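Local coordinates for protein taurocyamine kinase (Schistosoma mansoni, PDB 4WOD) that reversibly transfers phosphate from ATP to taurocyamine, a magnesium-dependent phosphagen kinase reaction, in a chain made of two duplicated kinase repeats, at residues 275-280 / 320-325; 300-305 / 340-345; 401-406 / 429-434; 496-501 / 628-633. The protein carries 4 engineered substitutions. All blocks are in the same frame, centred on the assembly; numbering follows the deposited sequence.

Contact 1: 275-280 / 320-325; sequences TLRASV and DLSNKR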
loop_
_atom_site.group_PDB
_atom_site.type_symbol
_atom_site.label_atom_id
_atom_site.label_comp_id
_atom_site.label_asym_id
_atom_site.label_seq_id
_atom_site.Cartn_x
_atom_site.Cartn_y
_atom_site.Cartn_z
ATOM N N THR A 275 20.242 -15.846 -1.281
ATOM C CA THR A 275 19.167 -16.798 -0.992
ATOM C C THR A 275 18.654 -16.668 0.447
ATOM O O THR A 275 17.802 -17.427 0.870
ATOM C CB THR A 275 19.583 -18.281 -1.233
ATOM O OG1 THR A 275 20.268 -18.799 -0.091
ATOM C CG2 THR A 275 20.474 -18.419 -2.453
ATOM N N LEU A 276 19.163 -15.697 1.190
ATOM C CA LEU A 276 18.936 -15.675 2.624
ATOM C C LEU A 276 17.621 -15.008 3.019
ATOM O O LEU A 276 17.329 -13.890 2.601
ATOM C CB LEU A 276 20.105 -14.976 3.323
ATOM C CG LEU A 276 20.184 -15.112 4.848
ATOM C CD1 LEU A 276 21.229 -16.141 5.231
ATOM C CD2 LEU A 276 20.496 -13.764 5.494
ATOM N N ARG A 277 16.820 -15.717 3.815
ATOM C CA ARG A 277 15.633 -15.124 4.432
ATOM C C ARG A 277 15.738 -15.276 5.934
ATOM O O ARG A 277 15.576 -16.382 6.471
ATOM C CB ARG A 277 14.341 -15.765 3.935
ATOM C CG ARG A 277 13.095 -15.015 4.417
ATOM C CD ARG A 277 11.779 -15.702 4.007
ATOM N NE ARG A 277 11.251 -16.513 5.106
ATOM C CZ ARG A 277 10.246 -16.146 5.901
ATOM N NH1 ARG A 277 9.840 -16.946 6.882
ATOM N NH2 ARG A 277 9.632 -14.989 5.710
ATOM N N ALA A 278 16.067 -14.168 6.591
ATOM C CA ALA A 278 16.108 -14.101 8.040
ATOM C C ALA A 278 14.781 -13.555 8.483
ATOM O O ALA A 278 14.333 -12.555 7.944
ATOM C CB ALA A 278 17.229 -13.204 8.509
ATOM N N SER A 279 14.174 -14.155 9.490
ATOM C CA SER A 279 12.863 -13.674 9.901
ATOM C C SER A 279 12.520 -13.957 11.362
ATOM O O SER A 279 13.136 -14.808 12.001
ATOM C CB SER A 279 11.804 -14.303 9.005
ATOM O OG SER A 279 11.612 -15.639 9.395
ATOM N N VAL A 280 11.523 -13.236 11.872
ATOM C CA VAL A 280 10.885 -13.554 13.146
ATOM C C VAL A 280 9.382 -13.692 12.958
ATOM O O VAL A 280 8.807 -13.073 12.052
ATOM C CB VAL A 280 11.130 -12.471 14.223
ATOM C CG1 VAL A 280 12.574 -12.444 14.603
ATOM C CG2 VAL A 280 10.638 -11.060 13.733
ATOM N N ASP A 320 5.100 -12.726 10.144
ATOM C CA ASP A 320 6.465 -13.049 9.758
ATOM C C ASP A 320 7.091 -11.793 9.158
ATOM O O ASP A 320 6.558 -11.208 8.210
ATOM C CB ASP A 320 6.481 -14.213 8.762
ATOM C CG ASP A 320 7.889 -14.683 8.425
ATOM O OD1 ASP A 320 8.551 -14.031 7.590
ATOM O OD2 ASP A 320 8.332 -15.719 8.978
ATOM N N LEU A 321 8.205 -11.363 9.738
ATOM C CA LEU A 321 8.937 -10.187 9.286
ATOM C C LEU A 321 10.320 -10.626 8.853
ATOM O O LEU A 321 11.041 -11.182 9.666
ATOM C CB LEU A 321 9.065 -9.147 10.406
ATOM C CG LEU A 321 7.756 -8.680 11.048
ATOM C CD1 LEU A 321 8.065 -7.769 12.214
ATOM C CD2 LEU A 321 6.905 -7.960 10.008
ATOM N N SER A 322 10.689 -10.375 7.601
ATOM C CA SER A 322 12.020 -10.766 7.096
ATOM C C SER A 322 12.718 -9.656 6.286
ATOM O O SER A 322 12.078 -8.708 5.855
ATOM C CB SER A 322 11.904 -12.032 6.237
ATOM O OG SER A 322 11.021 -11.838 5.150
ATOM N N ASN A 323 14.037 -9.777 6.091
ATOM C CA ASN A 323 14.737 -8.913 5.155
ATOM C C ASN A 323 14.051 -8.941 3.797
ATOM O O ASN A 323 13.711 -10.010 3.297
ATOM C CB ASN A 323 16.213 -9.336 5.001
ATOM C CG ASN A 323 16.390 -10.831 4.714
ATOM O OD1 ASN A 323 16.114 -11.683 5.567
ATOM N ND2 ASN A 323 16.901 -11.151 3.514
ATOM N N LYS A 324 13.827 -7.773 3.199
ATOM C CA LYS A 324 13.199 -7.759 1.878
ATOM C C LYS A 324 14.208 -8.054 0.769
ATOM O O LYS A 324 13.825 -8.409 -0.337
ATOM C CB LYS A 324 12.513 -6.417 1.612
ATOM C CG LYS A 324 13.478 -5.241 1.391
ATOM C CD LYS A 324 12.733 -3.923 1.155
ATOM C CE LYS A 324 13.713 -2.775 0.862
ATOM N NZ LYS A 324 13.020 -1.449 0.782
ATOM N N ARG A 325 15.500 -7.921 1.056
ATOM C CA ARG A 325 16.490 -8.047 -0.008
ATOM C C ARG A 325 17.148 -9.410 -0.042
ATOM O O ARG A 325 17.367 -10.023 0.993
ATOM C CB ARG A 325 17.566 -6.960 0.118
ATOM C CG ARG A 325 17.084 -5.591 -0.271
ATOM C CD ARG A 325 18.231 -4.580 -0.240
ATOM N NE ARG A 325 17.772 -3.195 -0.145
ATOM C CZ ARG A 325 17.212 -2.527 -1.149
ATOM N NH1 ARG A 325 17.019 -3.131 -2.323
ATOM N NH2 ARG A 325 16.835 -1.262 -0.983
#

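Contact 2: 300-305 / 340-345; sequences HGIQPR and SGVRAL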
loop_
_atom_site.group_PDB
_atom_site.type_symbol
_atom_site.label_atom_id
_atom_site.label_comp_id
_atom_site.label_asym_id
_atom_site.label_seq_id
_atom_site.Cartn_x
_atom_site.Cartn_y
_atom_site.Cartn_z
ATOM N N HIS A 300 11.624 0.184 6.124
ATOM C CA HIS A 300 12.635 -0.318 7.049
ATOM C C HIS A 300 13.364 -1.562 6.520
ATOM O O HIS A 300 14.078 -2.234 7.266
ATOM C CB HIS A 300 11.993 -0.604 8.402
ATOM C CG HIS A 300 11.563 0.632 9.126
ATOM N ND1 HIS A 300 10.307 1.186 8.978
ATOM C CD2 HIS A 300 12.233 1.445 9.978
ATOM C CE1 HIS A 300 10.220 2.275 9.724
ATOM N NE2 HIS A 300 11.376 2.455 10.338
ATOM N N GLY A 301 13.193 -1.854 5.231
ATOM C CA GLY A 301 13.903 -2.958 4.596
ATOM C C GLY A 301 13.305 -4.307 4.949
ATOM O O GLY A 301 13.983 -5.328 4.905
ATOM N N ILE A 302 12.023 -4.304 5.300
ATOM C CA ILE A 302 11.362 -5.488 5.803
ATOM C C ILE A 302 10.157 -5.868 4.932
ATOM O O ILE A 302 9.411 -4.997 4.458
ATOM C CB ILE A 302 10.908 -5.295 7.278
ATOM C CG1 ILE A 302 12.128 -5.144 8.195
ATOM C CG2 ILE A 302 10.087 -6.492 7.779
ATOM C CD1 ILE A 302 13.061 -6.353 8.178
ATOM N N GLN A 303 10.000 -7.171 4.718
ATOM C CA GLN A 303 8.833 -7.741 4.047
ATOM C C GLN A 303 7.972 -8.518 5.049
ATOM O O GLN A 303 8.449 -9.465 5.663
ATOM C CB GLN A 303 9.293 -8.664 2.913
ATOM C CG GLN A 303 8.205 -9.598 2.375
ATOM C CD GLN A 303 7.392 -8.960 1.270
ATOM O OE1 GLN A 303 7.404 -7.739 1.102
ATOM N NE2 GLN A 303 6.685 -9.783 0.502
ATOM N N PRO A 304 6.702 -8.116 5.229
ATOM C CA PRO A 304 5.817 -8.844 6.145
ATOM C C PRO A 304 4.972 -9.930 5.456
ATOM O O PRO A 304 4.571 -9.793 4.306
ATOM C CB PRO A 304 4.920 -7.736 6.698
ATOM C CG PRO A 304 4.790 -6.779 5.542
ATOM C CD PRO A 304 6.079 -6.872 4.736
ATOM N N ARG A 305 4.724 -11.022 6.158
ATOM C CA ARG A 305 3.808 -12.037 5.663
ATOM C C ARG A 305 2.879 -12.460 6.780
ATOM O O ARG A 305 3.312 -12.693 7.920
ATOM C CB ARG A 305 4.564 -13.242 5.092
ATOM C CG ARG A 305 5.376 -12.954 3.830
ATOM C CD ARG A 305 6.576 -13.897 3.702
ATOM N NE ARG A 305 7.294 -13.768 2.428
ATOM C CZ ARG A 305 8.595 -13.483 2.336
ATOM N NH1 ARG A 305 9.304 -13.271 3.441
ATOM N NH2 ARG A 305 9.191 -13.382 1.150
ATOM N N SER A 340 18.064 -4.716 11.941
ATOM C CA SER A 340 17.852 -3.285 12.086
ATOM C C SER A 340 16.397 -2.926 11.866
ATOM O O SER A 340 15.798 -2.223 12.675
ATOM C CB SER A 340 18.720 -2.501 11.105
ATOM O OG SER A 340 20.078 -2.579 11.493
ATOM N N GLY A 341 15.845 -3.389 10.752
ATOM C CA GLY A 341 14.459 -3.109 10.422
ATOM C C GLY A 341 13.476 -3.705 11.417
ATOM O O GLY A 341 12.541 -3.013 11.852
ATOM N N VAL A 342 13.674 -4.975 11.785
ATOM C CA VAL A 342 12.745 -5.628 12.686
ATOM C C VAL A 342 12.798 -4.917 14.045
ATOM O O VAL A 342 11.757 -4.648 14.670
ATOM C CB VAL A 342 13.032 -7.159 12.850
ATOM C CG1 VAL A 342 12.340 -7.701 14.061
ATOM C CG2 VAL A 342 12.585 -7.946 11.607
ATOM N N ARG A 343 14.015 -4.591 14.480
ATOM C CA ARG A 343 14.176 -3.877 15.736
ATOM C C ARG A 343 13.373 -2.552 15.720
ATOM O O ARG A 343 12.606 -2.287 16.643
ATOM C CB ARG A 343 15.658 -3.605 16.024
ATOM C CG ARG A 343 15.828 -2.579 17.133
ATOM C CD ARG A 343 17.289 -2.289 17.463
ATOM N NE ARG A 343 17.357 -1.463 18.667
ATOM C CZ ARG A 343 18.482 -1.150 19.305
ATOM N NH1 ARG A 343 19.646 -1.610 18.860
ATOM N NH2 ARG A 343 18.440 -0.397 20.401
ATOM N N ALA A 344 13.518 -1.758 14.656
ATOM C CA ALA A 344 12.745 -0.524 14.513
ATOM C C ALA A 344 11.228 -0.773 14.563
ATOM O O ALA A 344 10.474 -0.005 15.173
ATOM C CB ALA A 344 13.114 0.205 13.191
ATOM N N LEU A 345 10.780 -1.831 13.901
ATOM C CA LEU A 345 9.344 -2.117 13.842
ATOM C C LEU A 345 8.792 -2.557 15.194
ATOM O O LEU A 345 7.689 -2.162 15.589
ATOM C CB LEU A 345 9.059 -3.183 12.792
ATOM C CG LEU A 345 9.385 -2.860 11.335
ATOM C CD1 LEU A 345 9.060 -4.071 10.465
ATOM C CD2 LEU A 345 8.604 -1.607 10.877
#

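Contact 3: 401-406 / 429-434; sequences KRTTHG and EAECYS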
loop_
_atom_site.group_PDB
_atom_site.type_symbol
_atom_site.label_atom_id
_atom_site.label_comp_id
_atom_site.label_asym_id
_atom_site.label_seq_id
_atom_site.Cartn_x
_atom_site.Cartn_y
_atom_site.Cartn_z
ATOM N N LYS A 401 -2.180 15.029 24.702
ATOM C CA LYS A 401 -3.525 15.569 24.853
ATOM C C LYS A 401 -4.474 14.895 23.857
ATOM O O LYS A 401 -4.093 14.608 22.716
ATOM C CB LYS A 401 -3.522 17.092 24.662
ATOM C CG LYS A 401 -4.896 17.723 24.845
ATOM C CD LYS A 401 -4.844 18.990 25.694
ATOM C CE LYS A 401 -5.977 19.015 26.728
ATOM N NZ LYS A 401 -7.271 18.527 26.166
ATOM N N ARG A 402 -5.703 14.635 24.293
ATOM C CA ARG A 402 -6.734 14.093 23.404
ATOM C C ARG A 402 -7.990 14.938 23.499
ATOM O O ARG A 402 -8.262 15.539 24.548
ATOM C CB ARG A 402 -7.073 12.642 23.750
ATOM C CG ARG A 402 -5.900 11.667 23.642
ATOM C CD ARG A 402 -6.341 10.308 23.070
ATOM N NE ARG A 402 -5.171 9.479 22.783
ATOM C CZ ARG A 402 -5.084 8.620 21.775
ATOM N NH1 ARG A 402 -6.117 8.444 20.943
ATOM N NH2 ARG A 402 -3.961 7.920 21.608
ATOM N N THR A 403 -8.758 14.979 22.410
ATOM C CA THR A 403 -10.109 15.527 22.500
ATOM C C THR A 403 -10.972 14.580 23.312
ATOM O O THR A 403 -10.559 13.466 23.647
ATOM C CB THR A 403 -10.750 15.730 21.121
ATOM O OG1 THR A 403 -10.875 14.460 20.466
ATOM C CG2 THR A 403 -9.909 16.651 20.281
ATOM N N THR A 404 -12.196 15.010 23.596
ATOM C CA THR A 404 -13.089 14.253 24.446
ATOM C C THR A 404 -13.313 12.873 23.855
ATOM O O THR A 404 -13.499 11.898 24.577
ATOM C CB THR A 404 -14.447 14.986 24.643
ATOM O OG1 THR A 404 -14.204 16.296 25.172
ATOM C CG2 THR A 404 -15.322 14.234 25.619
ATOM N N HIS A 405 -13.254 12.786 22.529
ATOM C CA HIS A 405 -13.566 11.534 21.864
ATOM C C HIS A 405 -12.352 10.861 21.225
ATOM O O HIS A 405 -12.490 9.880 20.501
ATOM C CB HIS A 405 -14.671 11.787 20.862
ATOM C CG HIS A 405 -15.830 12.515 21.471
ATOM N ND1 HIS A 405 -16.300 13.715 20.982
ATOM C CD2 HIS A 405 -16.565 12.244 22.577
ATOM C CE1 HIS A 405 -17.304 14.131 21.734
ATOM N NE2 HIS A 405 -17.487 13.256 22.710
ATOM N N GLY A 406 -11.162 11.368 21.535
ATOM C CA GLY A 406 -9.953 10.608 21.268
ATOM C C GLY A 406 -9.006 11.077 20.180
ATOM O O GLY A 406 -8.040 10.380 19.854
ATOM N N GLU A 429 -11.899 15.321 14.529
ATOM C CA GLU A 429 -13.289 15.673 14.861
ATOM C C GLU A 429 -13.374 17.187 15.041
ATOM O O GLU A 429 -12.349 17.850 15.178
ATOM C CB GLU A 429 -13.762 14.952 16.130
ATOM C CG GLU A 429 -13.080 15.408 17.411
ATOM C CD GLU A 429 -13.796 14.872 18.636
ATOM O OE1 GLU A 429 -15.045 14.931 18.655
ATOM O OE2 GLU A 429 -13.127 14.358 19.562
ATOM N N ALA A 430 -14.588 17.724 15.075
ATOM C CA ALA A 430 -14.799 19.153 15.161
ATOM C C ALA A 430 -14.095 19.760 16.359
ATOM O O ALA A 430 -13.610 20.889 16.279
ATOM C CB ALA A 430 -16.299 19.476 15.222
ATOM N N GLU A 431 -14.049 19.013 17.460
ATOM C CA GLU A 431 -13.494 19.528 18.714
ATOM C C GLU A 431 -11.997 19.845 18.579
ATOM O O GLU A 431 -11.427 20.615 19.359
ATOM C CB GLU A 431 -13.727 18.530 19.851
ATOM C CG GLU A 431 -13.363 19.079 21.232
ATOM C CD GLU A 431 -13.503 18.040 22.326
ATOM O OE1 GLU A 431 -14.573 17.402 22.397
ATOM O OE2 GLU A 431 -12.543 17.850 23.108
ATOM N N CYS A 432 -11.369 19.248 17.579
ATOM C CA CYS A 432 -9.966 19.519 17.297
ATOM C C CYS A 432 -9.704 21.020 17.150
ATOM O O CYS A 432 -8.645 21.516 17.566
ATOM C CB CYS A 432 -9.532 18.760 16.034
ATOM S SG CYS A 432 -9.261 16.995 16.308
ATOM N N TYR A 433 -10.682 21.748 16.598
ATOM C CA TYR A 433 -10.503 23.166 16.335
ATOM C C TYR A 433 -10.620 24.054 17.580
ATOM O O TYR A 433 -10.421 25.260 17.499
ATOM C CB TYR A 433 -11.501 23.642 15.275
ATOM C CG TYR A 433 -11.195 23.069 13.907
ATOM C CD1 TYR A 433 -10.244 23.666 13.078
ATOM C CD2 TYR A 433 -11.830 21.920 13.457
ATOM C CE1 TYR A 433 -9.959 23.152 11.809
ATOM C CE2 TYR A 433 -11.533 21.378 12.195
ATOM C CZ TYR A 433 -10.606 22.000 11.380
ATOM O OH TYR A 433 -10.321 21.461 10.122
ATOM N N SER A 434 -10.951 23.479 18.715
ATOM C CA SER A 434 -10.824 24.235 19.950
ATOM C C SER A 434 -9.731 23.610 20.821
ATOM O O SER A 434 -8.905 24.332 21.366
ATOM C CB SER A 434 -12.166 24.315 20.694
ATOM O OG SER A 434 -12.557 23.048 21.188
#

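Contact 4: 496-501 / 628-633; sequences FPTIMS and ITCCPS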
loop_
_atom_site.group_PDB
_atom_site.type_symbol
_atom_site.label_atom_id
_atom_site.label_comp_id
_atom_site.label_asym_id
_atom_site.label_seq_id
_atom_site.Cartn_x
_atom_site.Cartn_y
_atom_site.Cartn_z
ATOM N N PHE A 496 -14.499 12.274 12.559
ATOM C CA PHE A 496 -14.312 12.433 11.099
ATOM C C PHE A 496 -13.837 11.141 10.421
ATOM O O PHE A 496 -13.414 10.211 11.112
ATOM C CB PHE A 496 -13.335 13.585 10.839
ATOM C CG PHE A 496 -13.890 14.925 11.184
ATOM C CD1 PHE A 496 -15.244 15.082 11.491
ATOM C CD2 PHE A 496 -13.061 16.045 11.209
ATOM C CE1 PHE A 496 -15.760 16.341 11.797
ATOM C CE2 PHE A 496 -13.563 17.283 11.518
ATOM C CZ PHE A 496 -14.919 17.434 11.815
ATOM N N PRO A 497 -13.914 11.059 9.058
ATOM C CA PRO A 497 -13.600 9.778 8.409
ATOM C C PRO A 497 -12.151 9.344 8.586
ATOM O O PRO A 497 -11.810 8.255 8.180
ATOM C CB PRO A 497 -13.905 10.033 6.918
ATOM C CG PRO A 497 -14.926 11.165 6.929
ATOM C CD PRO A 497 -14.504 12.037 8.117
ATOM N N THR A 498 -11.322 10.197 9.175
ATOM C CA THR A 498 -9.923 9.866 9.414
ATOM C C THR A 498 -9.797 8.784 10.493
ATOM O O THR A 498 -9.184 7.743 10.263
ATOM C CB THR A 498 -9.121 11.120 9.833
ATOM O OG1 THR A 498 -9.867 11.849 10.809
ATOM C CG2 THR A 498 -8.817 12.036 8.625
ATOM N N ILE A 499 -10.414 9.016 11.655
ATOM C CA ILE A 499 -10.158 8.198 12.823
ATOM C C ILE A 499 -11.385 7.457 13.327
ATOM O O ILE A 499 -11.262 6.572 14.178
ATOM C CB ILE A 499 -9.556 9.066 13.989
ATOM C CG1 ILE A 499 -10.600 10.028 14.585
ATOM C CG2 ILE A 499 -8.368 9.829 13.484
ATOM C CD1 ILE A 499 -10.112 10.744 15.862
ATOM N N MET A 500 -12.554 7.775 12.770
ATOM C CA MET A 500 -13.807 7.239 13.287
ATOM C C MET A 500 -13.810 5.712 13.221
ATOM O O MET A 500 -13.093 5.101 12.410
ATOM C CB MET A 500 -15.012 7.804 12.513
ATOM C CG MET A 500 -15.051 7.326 11.086
ATOM S SD MET A 500 -16.192 8.306 10.093
ATOM C CE MET A 500 -17.729 8.076 10.967
ATOM N N SER A 501 -14.606 5.104 14.084
ATOM C CA SER A 501 -14.637 3.646 14.175
ATOM C C SER A 501 -15.526 3.091 13.079
ATOM O O SER A 501 -16.216 3.856 12.387
ATOM C CB SER A 501 -15.129 3.184 15.539
ATOM O OG SER A 501 -16.542 3.308 15.670
ATOM N N ILE A 628 -17.393 23.412 9.622
ATOM C CA ILE A 628 -16.232 22.613 10.008
ATOM C C ILE A 628 -16.051 21.434 9.068
ATOM O O ILE A 628 -17.024 20.769 8.701
ATOM C CB ILE A 628 -16.382 22.114 11.458
ATOM C CG1 ILE A 628 -16.325 23.316 12.399
ATOM C CG2 ILE A 628 -15.300 21.057 11.805
ATOM C CD1 ILE A 628 -16.992 23.050 13.718
ATOM N N THR A 629 -14.807 21.206 8.657
ATOM C CA THR A 629 -14.446 20.124 7.754
ATOM C C THR A 629 -13.172 19.454 8.268
ATOM O O THR A 629 -12.436 20.012 9.098
ATOM C CB THR A 629 -14.224 20.619 6.288
ATOM O OG1 THR A 629 -13.152 21.568 6.240
ATOM C CG2 THR A 629 -15.485 21.295 5.739
ATOM N N CYS A 630 -12.923 18.251 7.775
ATOM C CA CYS A 630 -11.727 17.510 8.141
ATOM C C CYS A 630 -10.434 18.288 7.850
ATOM O O CYS A 630 -9.601 18.460 8.740
ATOM C CB CYS A 630 -11.729 16.167 7.416
ATOM S SG CYS A 630 -10.294 15.167 7.708
ATOM N N CYS A 631 -10.249 18.733 6.612
ATOM C CA CYS A 631 -9.094 19.558 6.284
ATOM C C CYS A 631 -9.382 21.033 6.578
ATOM O O CYS A 631 -10.440 21.552 6.214
ATOM C CB CYS A 631 -8.691 19.371 4.812
ATOM S SG CYS A 631 -7.085 20.079 4.383
ATOM N N PRO A 632 -8.447 21.713 7.256
ATOM C CA PRO A 632 -8.617 23.134 7.568
ATOM C C PRO A 632 -8.644 24.001 6.305
ATOM O O PRO A 632 -9.061 25.137 6.362
ATOM C CB PRO A 632 -7.397 23.460 8.435
ATOM C CG PRO A 632 -6.914 22.153 8.942
ATOM C CD PRO A 632 -7.238 21.149 7.879
ATOM N N SER A 633 -8.200 23.464 5.177
ATOM C CA SER A 633 -8.217 24.210 3.931
ATOM C C SER A 633 -9.647 24.458 3.440
ATOM O O SER A 633 -9.887 25.369 2.630
ATOM C CB SER A 633 -7.433 23.457 2.855
ATOM O OG SER A 633 -8.130 22.288 2.453
#

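Contact 1: 275-280 / 320-325
N323 uses both ends of its side-chain amide to grip the start of strand 277-283. Its OD1 accepts from the backbone N of A278 at 2.7 Å, in the carbonyl plane of the amide, while ND2 gives a nearly straight bond (172°) to L276 O. A chi1 of 50° puts CG between the backbone N and the carbonyl carbon of N323. ND2 gives its second hydrogen to R325 O at 2.8 Å, so three bonds fix the amide.

Further along, the strands pair as antiparallel neighbours in the eight-stranded sheet of the first catalytic domain. V280 and L321 form a hydrogen-bonded pair, V280 N to L321 O at 3.1 Å and L321 N to V280 O at 2.9 Å; S279 and S322 form the adjoining non-hydrogen-bonded pair. The bond from N323 N to A278 O is weak.

R277 and D320 reach tip to tip in a salt bridge, guanidinium and carboxylate planes 19° apart. NH1 of R277 meets OD2 of D320 at 2.9 Å from above the carboxylate plane, whereas the modelled 2.4 Å from NH2 to OD1 is too short to be taken at face value. S279 OG adds a weak bond to OD2. R277 through V280 belong to a predicted ATP site, and R121 and R305, two further arginines of that site, crowd the same guanidinium.

Contact 2: 300-305 / 340-345
G341 brings bare helix backbone against the chain at H300, where a side chain would collide: its CA lies 3.3 Å from H300 O, close enough for a CA-H...O contact. This is helix-on-sheet packing in the first catalytic domain, with helix 331-355 lying against the edge strand 302-306, and no hydrogen bond joins the two segments. The short axes are 9.2 Å apart at an angle of 63°.

I302 is the hub on the strand side. Its CG1 rests on the backbone of G341, and its CD1 meets V342 CG2 at 3.8 Å, the two side chains crossing at about a right angle. The other branch, CG2, packs against L345 CD1, and here the side chains slide past each other in opposite directions. L321 of the adjacent strand touches both I302 and V342, so the apolar layer between helix and sheet continues onto the neighbouring strand.

G301, with positive phi, is the C-prime residue of a Schellman motif that ends helix 293-299 and turns the chain into the strand. The imidazole of H300 is anchored to that helix through a hydrogen bond from ND1 to I296 O, while its CD2 approaches A344 CB to 3.6 Å and ND1 itself lies 3.8 Å from L345 CD2.

Contact 3: 401-406 / 429-434
Two type I beta turns of the second N-terminal domain, T403 to G406 and E429 to C432, are tied together by two carboxylates, E429 and E431, that reach across to T403, T404 and H405. E429 and T403 meet tip to tip: OG1 of T403 donates to OE2 of E429 over a modelled 2.4 Å, a doubtfully short distance. The same OE2 takes a weak bond from the backbone N of H405. The other oxygen, OE1, is bound by H405 ND1 at 2.9 Å through its syn lone pair, nearly straight (172°) and in the plane of the ring, although ring and carboxylate planes stand 42° apart. This His-carboxylate bond would be strengthened if the imidazole carried a proton on both nitrogens. The far end of the turn is closed by G406 N, which bonds to T403 O.

The loop 401-406 links helices 392-398 and 409-418, and the 429-434 segment runs into helix 432-435, so these bonds join separate parts of this small helical domain. E431 makes the second set. Its CG is anti to the backbone N (chi1 -171°) and the chain runs on extended, carrying CD toward T404. OE2 accepts from the backbone N of T404 at 2.9 Å, met from above the carboxylate plane, and OE1 from OG1 of T404 at 3.0 Å, on the syn side. The T404 and E431 side chains cross at about a right angle. T404 CB also lies over the centre of one face of the H405 ring. Beside these polar bonds, T403 turns its methyl CG2 to C432 SG at 4.0 Å.

Contact 4: 496-501 / 628-633
F496 points its ring at the loop that carries C631, the predicted active-site cysteine of the second catalytic domain. CZ meets I628 CG2 at 3.6 Å, the methyl lying in the plane of the ring at its edge, and the two side chains cross at about a right angle. CE2 lies 3.8 Å from T629 O, and CD2 3.7 Å from C630 CA. H587 adds an edge-to-face ring contact from outside the two segments. The carbonyl of F496 accepts from both I499 N and M500 N and so helps to turn the chain after P497.

Two residues on, T498 offers its methyl to the loop while its OG1 bonds to T427 O. CG2 lies anti to the carbonyl carbon of T498, and it is this branch that faces C630. The SG of C630, carried anti to the backbone N (chi1 178°), ends 3.6 Å from T498 CG2. Beyond it, S501 caps the helix 502-517. No hydrogen bond crosses between the segments; in the 628-633 loop the backbone is braced locally, T629 OG1 donating to C631 O at 2.7 Å.

In the fold
Contacts 1 and 2, in the first repeat, share one sheet, centres 9 Å apart: S322 O and Q303 N, 2.8 Å apart, probably hydrogen-bond, as do D320 O and R305 N. Both include predicted ATP-site residues (R277 to V280 in contact 1, R305 in contact 2), and the R277 side chain is about 9 Å from the bound arginine. Contact 3 is in the N-terminal part and contact 4 in the catalytic part of the second repeat; centres 11 Å apart, they touch where Y433 OH probably bonds to T629 O at 2.8 Å. The side chain of C432 lies about 11 Å from that of C631. Between the pairs the nearest atoms are at least about 17 Å apart.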